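Local coordinates for protein scribble homolog (Homo sapiens, PDB 6EEY) that probably acts as a cell-polarity scaffold, and binds C-terminal PDZ ligands of the alpha1D-adrenergic receptor, at residues V80-L83 and R84-G87. The protein carries 1 engineered substitution. Sequence-based numbering, arbitrary orientation.
Sequences VQLL and RSVG
With chi1 at -63°, the hydroxyl of Ser-85 sits next to its own backbone N and turns back onto Leu-82 O, to which OG donates a 2.7 Å hydrogen bond. The Ser-85 N-H lands on that same Leu-82 O at 3.1 Å, so one carbonyl takes two donors from one face: OG is tilted 23° from the carbonyl plane, whereas N stands well above it. Just before this, Arg-84 N bonds to Gln-81 O at 3.0 Å. Both backbone hydrogen bonds run from an N-H to the carbonyl three residues earlier, closing tight turns at the end of the helix. OG also accepts a hydrogen bond from a water 2.8 Å away, and that water takes a longer one from Gln-81 NE2, tying the exposed amide to the hydroxyl. With an alanine here instead of Ser-85, Leu-82 O would probably keep the backbone N-H of this turn but lose the hydroxyl, and the water its partner on the loop. On another side of the turn, Arg-84 runs beside Val-80, its CD 3.8 Å from Val-80 CG1, before bending at chi3. Beneath, Leu-82 and Leu-83 pack on Val-66 of strand 62-66, and Leu-83 also meets Ile-19 and Ile-21 of strand 19-23, which in PDZ domains borders the peptide groove together with this helix, 76-83. Lys-11 NZ bonds to Ser-85 O and Gly-87 O as the chain heads into strand 89-94.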
ATOM      1  N   VAL A  80       7.192  -0.544  -1.567  1.00  4.99           N
ATOM      2  CA  VAL A  80       7.521  -1.374  -0.414  1.00  6.54           C
ATOM      3  C   VAL A  80       8.376  -0.605   0.579  1.00  7.16           C
ATOM      4  O   VAL A  80       8.185  -0.711   1.797  1.00  7.84           O
ATOM      5  CB  VAL A  80       8.193  -2.672  -0.880  1.00  7.55           C
ATOM      6  CG1 VAL A  80       8.782  -3.410   0.305  1.00 10.16           C
ATOM      7  CG2 VAL A  80       7.180  -3.544  -1.583  1.00  9.08           C
ATOM      8  N   GLN A  81       9.337   0.175   0.093  1.00  6.19           N
ATOM      9  CA  GLN A  81      10.148   0.973   0.997  1.00  6.59           C
ATOM     10  C   GLN A  81       9.307   1.975   1.774  1.00  5.52           C
ATOM     11  O   GLN A  81       9.538   2.181   2.968  1.00  6.18           O
ATOM     12  CB  GLN A  81      11.259   1.675   0.224  1.00  7.99           C
ATOM     13  CG  GLN A  81      12.093   2.600   1.100  1.00 12.39           C
ATOM     14  CD  GLN A  81      12.711   1.884   2.289  1.00 18.43           C
ATOM     15  OE1 GLN A  81      13.445   0.910   2.123  1.00 18.65           O
ATOM     16  NE2 GLN A  81      12.406   2.360   3.501  1.00 18.60           N
ATOM     17  N   LEU A  82       8.335   2.616   1.130  1.00  5.13           N
ATOM     18  CA  LEU A  82       7.445   3.504   1.868  1.00  4.64           C
ATOM     19  C   LEU A  82       6.717   2.740   2.959  1.00  4.00           C
ATOM     20  O   LEU A  82       6.525   3.257   4.058  1.00  4.50           O
ATOM     21  CB  LEU A  82       6.462   4.197   0.932  1.00  5.40           C
ATOM     22  CG  LEU A  82       7.033   5.403   0.194  1.00  5.88           C
ATOM     23  CD1 LEU A  82       6.114   5.794  -0.937  1.00  8.13           C
ATOM     24  CD2 LEU A  82       7.235   6.576   1.140  1.00 12.18           C
ATOM     25  N   LEU A  83       6.301   1.511   2.670  1.00  4.08           N
ATOM     26  CA  LEU A  83       5.594   0.697   3.656  1.00  3.57           C
ATOM     27  C   LEU A  83       6.499   0.246   4.788  1.00  4.34           C
ATOM     28  O   LEU A  83       5.986  -0.263   5.790  1.00  5.17           O
ATOM     29  CB  LEU A  83       4.940  -0.493   2.967  1.00  5.21           C
ATOM     30  CG  LEU A  83       3.766  -0.136   2.056  1.00  5.65           C
ATOM     31  CD1 LEU A  83       3.434  -1.276   1.116  1.00  6.25           C
ATOM     32  CD2 LEU A  83       2.556   0.243   2.891  1.00  6.09           C
ATOM     33  N   ARG A  84       7.812   0.442   4.660  1.00  4.49           N
ATOM     34  CA  ARG A  84       8.792   0.120   5.690  1.00  5.38           C
ATOM     35  C   ARG A  84       9.358   1.367   6.351  1.00  5.92           C
ATOM     36  O   ARG A  84      10.343   1.281   7.083  1.00  6.67           O
ATOM     37  CB  ARG A  84       9.907  -0.747   5.113  1.00  7.27           C
ATOM     38  CG  ARG A  84       9.368  -2.088   4.647  1.00 11.23           C
ATOM     39  CD  ARG A  84      10.320  -2.816   3.721  1.00  9.79           C
ATOM     40  NE  ARG A  84      11.588  -3.164   4.357  1.00 18.45           N
ATOM     41  CZ  ARG A  84      11.852  -4.335   4.939  1.00 18.62           C
ATOM     42  NH1 ARG A  84      13.051  -4.545   5.471  1.00 19.36           N
ATOM     43  NH2 ARG A  84      10.931  -5.288   4.998  1.00 18.53           N
ATOM     44  N   SER A  85       8.728   2.507   6.158  1.00  4.33           N
ATOM     45  CA  SER A  85       9.195   3.747   6.743  1.00  5.36           C
ATOM     46  C   SER A  85       9.263   3.610   8.253  1.00  5.65           C
ATOM     47  O   SER A  85       8.407   2.989   8.885  1.00  5.72           O
ATOM     48  CB  SER A  85       8.231   4.888   6.414  1.00  5.95           C
ATOM     49  OG  SER A  85       8.155   5.142   5.023  1.00  6.37           O
ATOM     50  N   VAL A  86      10.263   4.242   8.845  1.00  5.28           N
ATOM     51  CA  VAL A  86      10.359   4.214  10.287  1.00  5.89           C
ATOM     52  C   VAL A  86       9.226   5.036  10.891  1.00  5.82           C
ATOM     53  O   VAL A  86       8.582   5.869  10.238  1.00  5.82           O
ATOM     54  CB  VAL A  86      11.732   4.668  10.812  1.00 11.54           C
ATOM     55  CG1 VAL A  86      12.842   3.823  10.205  1.00 12.00           C
ATOM     56  CG2 VAL A  86      11.944   6.119  10.528  1.00 11.39           C
ATOM     57  N   GLY A  87       8.995   4.809  12.172  1.00  5.37           N
ATOM     58  CA  GLY A  87       7.996   5.535  12.905  1.00  5.46           C
ATOM     59  C   GLY A  87       7.094   4.604  13.673  1.00  3.78           C
ATOM     60  O   GLY A  87       6.978   3.415  13.343  1.00  4.92           O
TER
HETATM   61  O   HOH W   1      10.746   5.162   3.890  1.00 20.32           O